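Local coordinates for xylan esterase, putative, AXE2C (Cellvibrio japonicus, PDB 2WAA), which removes acetyl groups from xylan and glucomannan as a family 2 carbohydrate esterase, helping to degrade plant cell wall polysaccharides, at residues A[185-190]-A[203-208]; A[226-231]-A[331-336]; A[254-259]-A[266-271]. All blocks are in the same frame, centred on the assembly; numbering follows the deposited sequence. Where two conformers were deposited one is given.

Interaction 1: residues A[185-190]-A[203-208]; sequences GGRGLI and PDFYQF. With ACT (acetate ion), chain B; ACT (acetate ion), chain C.
Arg187 CB leans obliquely on the Phe205 ring, 3.8 Å from Phe205 CE2, while Leu189 CD1 meets Pro203 CG at 3.9 Å, the two side chains crossing at about a right angle. These apolar touches join a loop of the SGNH (GDSL-like) hydrolase fold, the one bearing the probable oxyanion-hole residue Gly186, to the short helix 202-205. Although Leu189 CB starts off away from the helix, CG lies anti to the backbone N (chi1 179°), and this turns a methyl back to the proline. Pro203 CD also sits 3.4 Å from Leu189 O. Two acetates, probably from the crystallisation liquor, lie beside the loop. Gly186 N gives OXT of the chain C acetate a nearly straight hydrogen bond, 2.7 Å at 173°, consistent with its inferred role of steadying the transition state alongside Asn236. The Arg187 chain bends at chi2 (-73°), taking its guanidinium to the chain B acetate; the weak bonds of NE and NH2 to that acetate's O are doubtful, because its orientation is uncertain. NH1 is held more firmly, by Ala200 O and a salt bridge to Asp212. Further out, Asn236 ND2 binds Arg187 O, and the two carboxylate oxygens of Asp237 take Leu189 N and Ile190 N. A type I turn runs from Phe205 to Phe208, whose ring has Asp204 O 3.5 Å above its centre.

Interaction 2: residues A[226-231]-A[331-336]; sequences PDLIIS and PQLRQI
Gln332 O, just before the Leu333 that packs on Leu228 and Ile230, accepts two backbone N-H groups: Ile336 N at 3.0 Å and, weakly, Gln335 N at 3.2 Å. The turn so held presents Leu333 to the strand. Its CD1 methyl touches both strand residues, 3.7 Å from Ile230 CD1 and 3.9 Å from Leu228 CD2. Leu333 CD2 adds a second touch, 4.1 Å from the same Leu228 CD2, so the fork of one leucine straddles a branch of the other, and Leu333 crosses both strand side chains at about a right angle. In the three-layer alpha/beta/alpha sandwich of the SGNH hydrolases this is where helix 319-337 lies on one face of the parallel sheet, against its central strand 228-231. Ile230 starts off across the contact rather than into it, but its CG1 branch runs on extended (chi2 165°) and carries CD1 to the helix. Ile229, between the two contact residues, turns to the other face, toward Leu138 and His263. Around the contact, Ile135 of strand 133-139 touches Leu228 and Ile230, and Val269 of strand 267-270 touches Leu228, while Ile336, one turn on from Leu333, reaches Thr267 and Val269.

Interaction 3: residues A[254-259]-A[266-271]; sequences RFVRTL and ATIVLT
Leu259, whose CB meets Ile268 CD1 at 3.7 Å, also lays its CG over one face of the Phe255 ring, 4.1 Å above the plane and offset toward the rim. The same ring makes an edge-to-face pair with Tyr206, which touches Leu259 as well. Phe255 itself stays clear of the strand; contact there is carried by aliphatic groups alone. Ile268 CD1 fits between two helix residues, with Leu259 CB as one neighbour and Val256 CG1, 4.0 Å away, as the other. Its CG1 branch stands anti to the carbonyl carbon and runs out straight (chi2 175°), which brings CD1 up to the helix, and the Val256 and Ile268 side chains lie alongside, running opposite ways. The other Val256 methyl, CG2, packs on Leu270 CD2 at 4.2 Å, a looser touch than the rest, so the forked valine spans two strand residues that point to the same face. Val300 of strand 300-302 and Leu295 of helix 278-295 also touch Val256, and Ile288 and Arg292 of that helix touch Leu270. The axes of the helix and strand segments approach to 10.2 Å and run at 152°, close to antiparallel. Such a helix, leading from strand 228-231 back to its parallel neighbour 267-270, is the connection of a beta-alpha-beta crossover, the repeating element of the SGNH hydrolase fold.

Overall arrangement
Interactions 2 and 3 are buried and purely aliphatic, and they sit on opposite faces of one parallel sheet: helix 319-337 packs on one side, helix 245-262 on the other, while strands 228-231 and 267-270 lie side by side, probably joined by Ile229 O to Val269 N and by Val269 O to Ser231 N. Interaction 3 is nested within the long chain loop that interaction 2 closes. Interaction 1 is only partly buried and mixes apolar touches with polar bonds to acetate, as suits the edge of the catalytic site. It meets the flank of helix 254-259, where Pro203 and Tyr206 touch Phe255 and Tyr206 also touches Leu259, but does not touch interaction 2.

Interaction 1: residues A[185-190]-A[203-208]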
ATOM      1  N   GLY A 185       4.383   3.495  -8.873  1.00  8.03           N
ATOM      2  CA  GLY A 185       5.117   2.846  -9.964  1.00  8.17           C
ATOM      3  C   GLY A 185       5.954   3.798 -10.812  1.00  8.50           C
ATOM      4  O   GLY A 185       5.523   4.913 -11.157  1.00  7.14           O
ATOM      5  N   GLY A 186       7.130   3.323 -11.209  1.00  7.90           N
ATOM      6  CA  GLY A 186       8.007   4.091 -12.090  1.00  7.92           C
ATOM      7  C   GLY A 186       8.822   5.177 -11.402  1.00  8.33           C
ATOM      8  O   GLY A 186       9.733   5.720 -12.024  1.00  7.52           O
ATOM      9  N   ARG A 187       8.542   5.451 -10.115  1.00  7.58           N
ATOM     10  CA  ARG A 187       9.186   6.523  -9.362  1.00  7.40           C
ATOM     11  C   ARG A 187      10.407   6.062  -8.559  1.00  7.74           C
ATOM     12  O   ARG A 187      10.509   4.891  -8.230  1.00  7.26           O
ATOM     13  CB  ARG A 187       8.176   7.211  -8.452  1.00  6.69           C
ATOM     14  CG  ARG A 187       6.981   7.750  -9.227  1.00  7.28           C
ATOM     15  CD  ARG A 187       7.316   9.026 -10.096  1.00  7.69           C
ATOM     16  NE  ARG A 187       6.113   9.365 -10.883  1.00  8.43           N
ATOM     17  CZ  ARG A 187       5.137  10.170 -10.438  1.00  9.68           C
ATOM     18  NH1 ARG A 187       5.227  10.739  -9.223  1.00  8.49           N
ATOM     19  NH2 ARG A 187       4.068  10.400 -11.199  1.00 10.29           N
ATOM     20  N   GLY A 188      11.322   7.002  -8.302  1.00  7.07           N
ATOM     21  CA  GLY A 188      12.548   6.719  -7.544  1.00  7.62           C
ATOM     22  C   GLY A 188      12.734   7.680  -6.403  1.00  7.24           C
ATOM     23  O   GLY A 188      11.856   8.546  -6.118  1.00  6.75           O
ATOM     24  N   LEU A 189      13.880   7.544  -5.738  1.00  7.54           N
ATOM     25  CA  LEU A 189      14.277   8.460  -4.703  1.00  8.31           C
ATOM     26  C   LEU A 189      14.639   9.835  -5.319  1.00  9.64           C
ATOM     27  O   LEU A 189      14.289  10.901  -4.773  1.00  9.41           O
ATOM     28  CB  LEU A 189      15.518   7.907  -3.973  1.00  8.51           C
ATOM     29  CG  LEU A 189      16.019   8.816  -2.876  1.00  8.97           C
ATOM     30  CD1 LEU A 189      15.076   8.749  -1.644  1.00  9.32           C
ATOM     31  CD2 LEU A 189      17.409   8.365  -2.485  1.00  5.95           C
ATOM     32  N   ILE A 190      15.315   9.780  -6.468  1.00 10.41           N
ATOM     33  CA  ILE A 190      15.731  11.010  -7.181  1.00 11.85           C
ATOM     34  C   ILE A 190      15.283  11.158  -8.620  1.00 10.45           C
ATOM     35  O   ILE A 190      15.296  12.281  -9.152  1.00 12.42           O
ATOM     36  CB  ILE A 190      17.254  11.278  -7.093  1.00 11.71           C
ATOM     37  CG1 ILE A 190      18.045  10.325  -7.995  1.00 13.04           C
ATOM     38  CG2 ILE A 190      17.738  11.229  -5.607  1.00 13.92           C
ATOM     39  CD1 ILE A 190      19.571  10.673  -7.991  1.00 13.99           C
ATOM     40  N   PRO A 203      10.526  11.198  -1.808  1.00  9.64           N
ATOM     41  CA  PRO A 203      10.415  12.147  -0.701  1.00 10.08           C
ATOM     42  C   PRO A 203       9.259  13.139  -0.850  1.00 10.03           C
ATOM     43  O   PRO A 203       8.832  13.700   0.169  1.00 11.34           O
ATOM     44  CB  PRO A 203      11.757  12.905  -0.726  1.00 10.82           C
ATOM     45  CG  PRO A 203      12.752  11.890  -1.347  1.00 11.28           C
ATOM     46  CD  PRO A 203      11.873  11.180  -2.414  1.00 10.00           C
ATOM     47  N   ASP A 204       8.787  13.337  -2.088  1.00  9.38           N
ATOM     48  CA  ASP A 204       7.639  14.197  -2.404  1.00  9.82           C
ATOM     49  C   ASP A 204       6.320  13.492  -2.149  1.00  9.35           C
ATOM     50  O   ASP A 204       5.525  13.962  -1.335  1.00  9.88           O
ATOM     51  CB  ASP A 204       7.698  14.676  -3.867  1.00  9.26           C
ATOM     52  CG  ASP A 204       9.005  15.381  -4.158  1.00 13.69           C
ATOM     53  OD1 ASP A 204       9.277  16.367  -3.485  1.00 13.97           O
ATOM     54  OD2 ASP A 204       9.785  14.946  -5.004  1.00 11.85           O
ATOM     55  N   PHE A 205       6.105  12.339  -2.781  1.00  9.06           N
ATOM     56  CA  PHE A 205       4.783  11.703  -2.606  1.00  9.42           C
ATOM     57  C   PHE A 205       4.590  11.085  -1.243  1.00  9.24           C
ATOM     58  O   PHE A 205       3.458  10.838  -0.839  1.00  9.46           O
ATOM     59  CB  PHE A 205       4.364  10.750  -3.769  1.00  9.76           C
ATOM     60  CG  PHE A 205       5.207   9.483  -3.889  1.00  8.71           C
ATOM     61  CD1 PHE A 205       5.002   8.383  -3.036  1.00  7.98           C
ATOM     62  CD2 PHE A 205       6.181   9.378  -4.900  1.00  9.81           C
ATOM     63  CE1 PHE A 205       5.802   7.208  -3.169  1.00  8.96           C
ATOM     64  CE2 PHE A 205       6.984   8.212  -5.040  1.00  9.83           C
ATOM     65  CZ  PHE A 205       6.771   7.120  -4.171  1.00  9.65           C
ATOM     66  N   TYR A 206       5.676  10.834  -0.526  1.00  9.09           N
ATOM     67  CA  TYR A 206       5.575  10.382   0.858  1.00 10.16           C
ATOM     68  C   TYR A 206       4.775  11.405   1.702  1.00  9.83           C
ATOM     69  O   TYR A 206       4.216  11.065   2.748  1.00 10.45           O
ATOM     70  CB  TYR A 206       6.971  10.210   1.442  1.00 11.09           C
ATOM     71  CG  TYR A 206       7.043  10.361   2.942  1.00  9.65           C
ATOM     72  CD1 TYR A 206       6.696   9.324   3.780  1.00 12.72           C
ATOM     73  CD2 TYR A 206       7.512  11.542   3.505  1.00 11.54           C
ATOM     74  CE1 TYR A 206       6.805   9.460   5.199  1.00  9.73           C
ATOM     75  CE2 TYR A 206       7.616  11.703   4.895  1.00 11.70           C
ATOM     76  CZ  TYR A 206       7.254  10.653   5.728  1.00 12.56           C
ATOM     77  OH  TYR A 206       7.367  10.825   7.097  1.00 12.98           O
ATOM     78  N   GLN A 207       4.736  12.662   1.238  1.00  9.41           N
ATOM     79  CA  GLN A 207       4.014  13.700   1.961  1.00 10.73           C
ATOM     80  C   GLN A 207       2.530  13.779   1.619  1.00 10.51           C
ATOM     81  O   GLN A 207       1.805  14.528   2.272  1.00 12.04           O
ATOM     82  CB  GLN A 207       4.635  15.107   1.688  1.00 11.11           C
ATOM     83  CG  GLN A 207       6.116  15.277   2.164  1.00 12.10           C
ATOM     84  CD  GLN A 207       6.347  15.224   3.710  1.00 20.42           C
ATOM     85  OE1 GLN A 207       5.403  15.107   4.537  1.00 23.26           O
ATOM     86  NE2 GLN A 207       7.649  15.270   4.109  1.00 20.11           N
ATOM     87  N   PHE A 208       2.071  13.029   0.619  1.00  9.74           N
ATOM     88  CA  PHE A 208       0.726  13.253   0.078  1.00  9.47           C
ATOM     89  C   PHE A 208      -0.237  12.211   0.560  1.00  9.99           C
ATOM     90  O   PHE A 208       0.090  11.027   0.625  1.00  9.16           O
ATOM     91  CB  PHE A 208       0.776  13.137  -1.455  1.00 10.99           C
ATOM     92  CG  PHE A 208       1.686  14.138  -2.125  1.00 12.11           C
ATOM     93  CD1 PHE A 208       1.941  15.363  -1.518  1.00 18.13           C
ATOM     94  CD2 PHE A 208       2.207  13.871  -3.384  1.00 15.98           C
ATOM     95  CE1 PHE A 208       2.754  16.311  -2.165  1.00 21.76           C
ATOM     96  CE2 PHE A 208       3.033  14.817  -4.025  1.00 17.87           C
ATOM     97  CZ  PHE A 208       3.284  16.009  -3.429  1.00 17.66           C
TER
HETATM   98  C   ACT B1342       6.159   8.148 -14.042  1.00 40.68           C
HETATM   99  O   ACT B1342       5.508   9.234 -14.077  1.00 40.48           O
HETATM  100  OXT ACT B1342       7.125   8.051 -14.841  1.00 40.96           O
HETATM  101  CH3 ACT B1342       5.802   7.030 -13.107  1.00 39.28           C
HETATM  102  C   ACT C1343       8.661  -0.009 -11.024  1.00 15.00           C
HETATM  103  O   ACT C1343       8.191  -0.204 -12.199  1.00 15.14           O
HETATM  104  OXT ACT C1343       8.134   0.930 -10.381  1.00 13.71           O
HETATM  105  CH3 ACT C1343       9.764  -0.833 -10.416  1.00 15.63           C

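Interaction 2: residues A[226-231]-A[331-336]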
ATOM      1  N   PRO A 226       4.085   4.723  12.538  1.00 10.95           N
ATOM      2  CA  PRO A 226       4.500   3.327  12.438  1.00 10.15           C
ATOM      3  C   PRO A 226       5.615   2.972  13.411  1.00  8.99           C
ATOM      4  O   PRO A 226       6.427   3.851  13.780  1.00 10.55           O
ATOM      5  CB  PRO A 226       5.014   3.219  11.002  1.00  9.63           C
ATOM      6  CG  PRO A 226       5.635   4.658  10.751  1.00 10.95           C
ATOM      7  CD  PRO A 226       4.620   5.558  11.433  1.00 10.77           C
ATOM      8  N   ASP A 227       5.613   1.711  13.828  1.00  7.65           N
ATOM      9  CA  ASP A 227       6.685   1.133  14.638  1.00  8.48           C
ATOM     10  C   ASP A 227       7.851   0.756  13.727  1.00  8.83           C
ATOM     11  O   ASP A 227       9.002   0.796  14.139  1.00  9.11           O
ATOM     12  CB  ASP A 227       6.173  -0.143  15.249  1.00  8.00           C
ATOM     13  CG  ASP A 227       5.045   0.111  16.221  1.00 12.13           C
ATOM     14  OD1 ASP A 227       5.282   0.862  17.172  1.00 13.36           O
ATOM     15  OD2 ASP A 227       3.937  -0.426  16.010  1.00 12.27           O
ATOM     16  N   LEU A 228       7.530   0.358  12.490  1.00  7.63           N
ATOM     17  CA  LEU A 228       8.565  -0.045  11.520  1.00  7.91           C
ATOM     18  C   LEU A 228       8.283   0.594  10.164  1.00  8.14           C
ATOM     19  O   LEU A 228       7.145   0.548   9.665  1.00  7.47           O
ATOM     20  CB  LEU A 228       8.545  -1.545  11.358  1.00  8.33           C
ATOM     21  CG  LEU A 228       9.203  -2.157  10.117  1.00  8.15           C
ATOM     22  CD1 LEU A 228      10.686  -1.988  10.180  1.00  8.81           C
ATOM     23  CD2 LEU A 228       8.905  -3.663  10.022  1.00  8.06           C
ATOM     24  N   ILE A 229       9.327   1.186   9.574  1.00  7.01           N
ATOM     25  CA  ILE A 229       9.257   1.740   8.241  1.00  8.01           C
ATOM     26  C   ILE A 229      10.244   0.962   7.358  1.00  7.06           C
ATOM     27  O   ILE A 229      11.433   0.870   7.661  1.00  8.94           O
ATOM     28  CB  ILE A 229       9.615   3.230   8.206  1.00  9.06           C
ATOM     29  CG1 ILE A 229       8.718   3.999   9.183  1.00  8.81           C
ATOM     30  CG2 ILE A 229       9.561   3.754   6.733  1.00  9.56           C
ATOM     31  CD1 ILE A 229       9.027   5.422   9.282  1.00  9.98           C
ATOM     32  N   ILE A 230       9.752   0.415   6.268  1.00  6.05           N
ATOM     33  CA  ILE A 230      10.654  -0.261   5.321  1.00  6.97           C
ATOM     34  C   ILE A 230      10.784   0.633   4.130  1.00  7.51           C
ATOM     35  O   ILE A 230       9.764   0.997   3.547  1.00  8.91           O
ATOM     36  CB  ILE A 230      10.023  -1.591   4.874  1.00  6.11           C
ATOM     37  CG1 ILE A 230       9.848  -2.468   6.132  1.00  8.88           C
ATOM     38  CG2 ILE A 230      10.937  -2.328   3.812  1.00  8.97           C
ATOM     39  CD1 ILE A 230       8.932  -3.628   5.926  1.00  8.88           C
ATOM     40  N   SER A 231      12.012   0.946   3.712  1.00  7.57           N
ATOM     41  CA  SER A 231      12.152   1.703   2.469  1.00  8.57           C
ATOM     42  C   SER A 231      12.789   0.790   1.423  1.00  8.91           C
ATOM     43  O   SER A 231      13.925   0.370   1.603  1.00  9.39           O
ATOM     44  CB  SER A 231      13.061   2.906   2.700  1.00 10.00           C
ATOM     45  OG  SER A 231      13.142   3.636   1.483  1.00 11.65           O
ATOM     46  N   PRO A 331      11.680 -12.924   8.574  1.00 10.59           N
ATOM     47  CA  PRO A 331      12.608 -13.323   9.659  1.00 10.94           C
ATOM     48  C   PRO A 331      13.625 -12.252  10.075  1.00 11.24           C
ATOM     49  O   PRO A 331      13.957 -12.144  11.260  1.00 10.51           O
ATOM     50  CB  PRO A 331      13.358 -14.546   9.073  1.00 12.79           C
ATOM     51  CG  PRO A 331      12.530 -15.033   7.934  1.00 12.11           C
ATOM     52  CD  PRO A 331      11.723 -13.838   7.421  1.00 10.33           C
ATOM     53  N   GLN A 332      14.105 -11.469   9.106  1.00 10.67           N
ATOM     54  CA  GLN A 332      15.024 -10.404   9.388  1.00 10.18           C
ATOM     55  C   GLN A 332      14.322  -9.293  10.175  1.00 10.52           C
ATOM     56  O   GLN A 332      14.901  -8.763  11.132  1.00 10.10           O
ATOM     57  CB  GLN A 332      15.618  -9.850   8.097  1.00 11.05           C
ATOM     58  CG  GLN A 332      16.430 -10.891   7.306  1.00 10.93           C
ATOM     59  CD  GLN A 332      17.006 -10.269   6.022  1.00 13.39           C
ATOM     60  OE1 GLN A 332      17.956  -9.472   6.072  1.00 13.06           O
ATOM     61  NE2 GLN A 332      16.420 -10.619   4.877  1.00 11.33           N
ATOM     62  N   LEU A 333      13.088  -8.932   9.766  1.00  9.70           N
ATOM     63  CA  LEU A 333      12.291  -7.970  10.505  1.00  9.95           C
ATOM     64  C   LEU A 333      12.012  -8.446  11.945  1.00  9.80           C
ATOM     65  O   LEU A 333      12.015  -7.625  12.899  1.00 10.17           O
ATOM     66  CB  LEU A 333      10.986  -7.702   9.774  1.00  8.70           C
ATOM     67  CG  LEU A 333      11.195  -7.093   8.398  1.00  8.01           C
ATOM     68  CD1 LEU A 333       9.828  -6.712   7.753  1.00  7.27           C
ATOM     69  CD2 LEU A 333      12.084  -5.815   8.461  1.00  8.09           C
ATOM     70  N   ARG A 334      11.769  -9.732  12.117  1.00 10.78           N
ATOM     71  CA  ARG A 334      11.571 -10.196  13.517  1.00 12.59           C
ATOM     72  C   ARG A 334      12.794  -9.872  14.393  1.00 13.84           C
ATOM     73  O   ARG A 334      12.651  -9.480  15.576  1.00 14.18           O
ATOM     74  CB  ARG A 334      11.282 -11.700  13.597  1.00 12.94           C
ATOM     75  CG  ARG A 334      10.003 -12.120  12.866  1.00 14.19           C
ATOM     76  CD  ARG A 334       9.518 -13.494  13.334  1.00 16.29           C
ATOM     77  NE  ARG A 334       8.303 -13.910  12.615  1.00 17.86           N
ATOM     78  CZ  ARG A 334       7.060 -13.593  12.975  1.00 18.69           C
ATOM     79  NH1 ARG A 334       6.853 -12.840  14.058  1.00 19.28           N
ATOM     80  NH2 ARG A 334       6.030 -14.025  12.246  1.00 20.59           N
ATOM     81  N   GLN A 335      14.003 -10.074  13.853  1.00 14.17           N
ATOM     82  CA  GLN A 335      15.225  -9.878  14.632  0.50 14.16           C
ATOM     83  C   GLN A 335      15.418  -8.397  14.887  1.00 14.16           C
ATOM     84  O   GLN A 335      15.859  -7.997  15.964  1.00 14.58           O
ATOM     85  CB  GLN A 335      16.461 -10.438  13.882  0.50 14.18           C
ATOM     86  CG  GLN A 335      16.616 -11.953  13.919  0.50 16.12           C
ATOM     87  CD  GLN A 335      17.605 -12.495  12.873  0.50 16.07           C
ATOM     88  OE1 GLN A 335      17.590 -12.065  11.730  0.50 16.64           O
ATOM     89  NE2 GLN A 335      18.434 -13.463  13.261  0.50 14.55           N
ATOM     90  N   ILE A 336      15.144  -7.585  13.858  1.00 12.88           N
ATOM     91  CA  ILE A 336      15.374  -6.157  13.954  1.00 12.89           C
ATOM     92  C   ILE A 336      14.375  -5.553  14.971  1.00 14.28           C
ATOM     93  O   ILE A 336      14.745  -4.667  15.740  1.00 15.13           O
ATOM     94  CB  ILE A 336      15.246  -5.481  12.576  1.00 11.52           C
ATOM     95  CG1 ILE A 336      16.493  -5.774  11.704  1.00  7.99           C
ATOM     96  CG2 ILE A 336      15.158  -3.959  12.706  1.00 13.84           C
ATOM     97  CD1 ILE A 336      16.209  -5.656  10.206  1.00  8.01           C
TER

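Interaction 3: residues A[254-259]-A[266-271]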
ATOM      1  N   ARG A 254      19.279  12.471   3.593  1.00 12.88           N
ATOM      2  CA  ARG A 254      18.367  13.536   3.965  0.50 12.96           C
ATOM      3  C   ARG A 254      16.935  13.019   4.125  1.00 12.87           C
ATOM      4  O   ARG A 254      16.243  13.410   5.062  1.00 13.05           O
ATOM      5  CB  ARG A 254      18.460  14.711   3.005  0.50 13.66           C
ATOM      6  CG  ARG A 254      17.641  15.888   3.511  0.50 16.63           C
ATOM      7  CD  ARG A 254      18.002  17.206   2.867  0.50 22.31           C
ATOM      8  NE  ARG A 254      17.032  18.234   3.249  0.50 26.78           N
ATOM      9  CZ  ARG A 254      17.358  19.409   3.786  0.50 29.09           C
ATOM     10  NH1 ARG A 254      18.636  19.715   3.989  0.50 30.04           N
ATOM     11  NH2 ARG A 254      16.412  20.280   4.103  0.50 28.38           N
ATOM     12  N   PHE A 255      16.499  12.127   3.246  1.00 11.38           N
ATOM     13  CA  PHE A 255      15.139  11.551   3.393  1.00 10.37           C
ATOM     14  C   PHE A 255      14.961  10.732   4.681  1.00  9.52           C
ATOM     15  O   PHE A 255      13.940  10.854   5.373  1.00  9.19           O
ATOM     16  CB  PHE A 255      14.773  10.748   2.117  1.00 10.12           C
ATOM     17  CG  PHE A 255      13.396  10.108   2.177  1.00  9.52           C
ATOM     18  CD1 PHE A 255      12.263  10.900   2.356  1.00 10.94           C
ATOM     19  CD2 PHE A 255      13.245   8.722   2.095  1.00 11.32           C
ATOM     20  CE1 PHE A 255      10.982  10.315   2.445  1.00 11.03           C
ATOM     21  CE2 PHE A 255      11.970   8.131   2.169  1.00 10.69           C
ATOM     22  CZ  PHE A 255      10.838   8.940   2.355  1.00 12.00           C
ATOM     23  N   VAL A 256      15.947   9.905   5.044  1.00  9.28           N
ATOM     24  CA  VAL A 256      15.784   9.051   6.208  1.00 10.12           C
ATOM     25  C   VAL A 256      15.833   9.954   7.439  1.00 10.48           C
ATOM     26  O   VAL A 256      15.109   9.719   8.388  1.00 11.39           O
ATOM     27  CB  VAL A 256      16.849   7.961   6.272  1.00  9.59           C
ATOM     28  CG1 VAL A 256      16.816   7.229   7.621  1.00  8.99           C
ATOM     29  CG2 VAL A 256      16.651   6.966   5.083  1.00 11.69           C
ATOM     30  N   ARG A 257      16.619  11.031   7.382  1.00 10.96           N
ATOM     31  CA  ARG A 257      16.534  12.026   8.456  1.00 12.05           C
ATOM     32  C   ARG A 257      15.120  12.599   8.641  1.00 12.01           C
ATOM     33  O   ARG A 257      14.660  12.775   9.773  1.00 11.94           O
ATOM     34  CB  ARG A 257      17.564  13.137   8.258  1.00 12.89           C
ATOM     35  CG  ARG A 257      18.925  12.704   8.668  1.00 17.13           C
ATOM     36  CD  ARG A 257      19.961  13.837   8.579  1.00 25.96           C
ATOM     37  NE  ARG A 257      21.243  13.243   8.957  1.00 29.56           N
ATOM     38  CZ  ARG A 257      22.403  13.487   8.357  1.00 32.47           C
ATOM     39  NH1 ARG A 257      22.467  14.345   7.334  1.00 33.41           N
ATOM     40  NH2 ARG A 257      23.498  12.849   8.782  1.00 31.03           N
ATOM     41  N   THR A 258      14.416  12.893   7.544  1.00 11.21           N
ATOM     42  CA  THR A 258      13.023  13.290   7.629  1.00 11.39           C
ATOM     43  C   THR A 258      12.153  12.209   8.287  1.00 10.75           C
ATOM     44  O   THR A 258      11.315  12.495   9.164  1.00 10.74           O
ATOM     45  CB  THR A 258      12.472  13.591   6.200  1.00 11.93           C
ATOM     46  OG1 THR A 258      13.182  14.719   5.644  1.00 12.88           O
ATOM     47  CG2 THR A 258      10.934  13.890   6.229  1.00 12.89           C
ATOM     48  N   LEU A 259      12.346  10.958   7.874  1.00  9.22           N
ATOM     49  CA  LEU A 259      11.574   9.889   8.461  1.00  8.50           C
ATOM     50  C   LEU A 259      11.826   9.803   9.969  1.00  9.02           C
ATOM     51  O   LEU A 259      10.898   9.582  10.765  1.00  8.48           O
ATOM     52  CB  LEU A 259      11.942   8.541   7.842  1.00  7.80           C
ATOM     53  CG  LEU A 259      11.585   8.424   6.370  1.00  8.99           C
ATOM     54  CD1 LEU A 259      12.058   7.053   5.909  1.00  8.68           C
ATOM     55  CD2 LEU A 259      10.049   8.575   6.144  1.00  7.73           C
ATOM     56  N   ALA A 266       9.846   5.209  15.393  1.00 12.22           N
ATOM     57  CA  ALA A 266       9.975   4.136  14.372  1.00 10.94           C
ATOM     58  C   ALA A 266      11.407   3.565  14.252  1.00 11.05           C
ATOM     59  O   ALA A 266      12.380   4.282  14.441  1.00 11.91           O
ATOM     60  CB  ALA A 266       9.541   4.654  13.019  1.00 10.42           C
ATOM     61  N   THR A 267      11.494   2.289  13.902  1.00 10.56           N
ATOM     62  CA  THR A 267      12.735   1.661  13.403  1.00 10.73           C
ATOM     63  C   THR A 267      12.644   1.684  11.877  1.00 10.91           C
ATOM     64  O   THR A 267      11.553   1.438  11.310  1.00 11.50           O
ATOM     65  CB  THR A 267      12.813   0.227  13.890  1.00 11.48           C
ATOM     66  OG1 THR A 267      12.809   0.243  15.330  1.00 11.94           O
ATOM     67  CG2 THR A 267      14.066  -0.483  13.368  1.00 11.64           C
ATOM     68  N   ILE A 268      13.753   2.012  11.208  1.00  9.31           N
ATOM     69  CA  ILE A 268      13.736   2.110   9.742  1.00  9.77           C
ATOM     70  C   ILE A 268      14.602   1.002   9.172  1.00  9.79           C
ATOM     71  O   ILE A 268      15.688   0.762   9.694  1.00 10.45           O
ATOM     72  CB  ILE A 268      14.237   3.454   9.309  1.00  9.84           C
ATOM     73  CG1 ILE A 268      13.323   4.538   9.977  1.00 11.92           C
ATOM     74  CG2 ILE A 268      14.214   3.563   7.777  1.00 10.90           C
ATOM     75  CD1 ILE A 268      13.740   5.878   9.748  1.00 15.92           C
ATOM     76  N   VAL A 269      14.088   0.299   8.157  1.00  9.65           N
ATOM     77  CA  VAL A 269      14.829  -0.790   7.503  1.00  9.03           C
ATOM     78  C   VAL A 269      14.954  -0.452   6.022  1.00  9.06           C
ATOM     79  O   VAL A 269      13.933  -0.240   5.356  1.00  9.63           O
ATOM     80  CB  VAL A 269      14.118  -2.146   7.715  1.00  8.27           C
ATOM     81  CG1 VAL A 269      14.836  -3.245   6.959  1.00  9.03           C
ATOM     82  CG2 VAL A 269      14.137  -2.487   9.188  1.00 10.04           C
ATOM     83  N   LEU A 270      16.193  -0.392   5.500  1.00  8.89           N
ATOM     84  CA  LEU A 270      16.408  -0.068   4.116  1.00  8.33           C
ATOM     85  C   LEU A 270      16.686  -1.344   3.356  1.00  9.57           C
ATOM     86  O   LEU A 270      17.352  -2.248   3.860  1.00  9.61           O
ATOM     87  CB  LEU A 270      17.614   0.883   3.943  1.00  8.04           C
ATOM     88  CG  LEU A 270      17.571   2.101   4.869  1.00  8.26           C
ATOM     89  CD1 LEU A 270      18.768   3.004   4.610  1.00  7.82           C
ATOM     90  CD2 LEU A 270      16.293   2.847   4.597  1.00  7.95           C
ATOM     91  N   THR A 271      16.173  -1.427   2.141  1.00  9.74           N
ATOM     92  CA  THR A 271      16.453  -2.613   1.327  1.00 10.66           C
ATOM     93  C   THR A 271      16.480  -2.214  -0.148  1.00  9.60           C
ATOM     94  O   THR A 271      15.790  -1.268  -0.545  1.00  8.58           O
ATOM     95  CB  THR A 271      15.369  -3.731   1.580  1.00 12.52           C
ATOM     96  OG1 THR A 271      15.674  -4.831   0.727  1.00 15.66           O
ATOM     97  CG2 THR A 271      14.029  -3.255   1.171  1.00 10.50           C
TER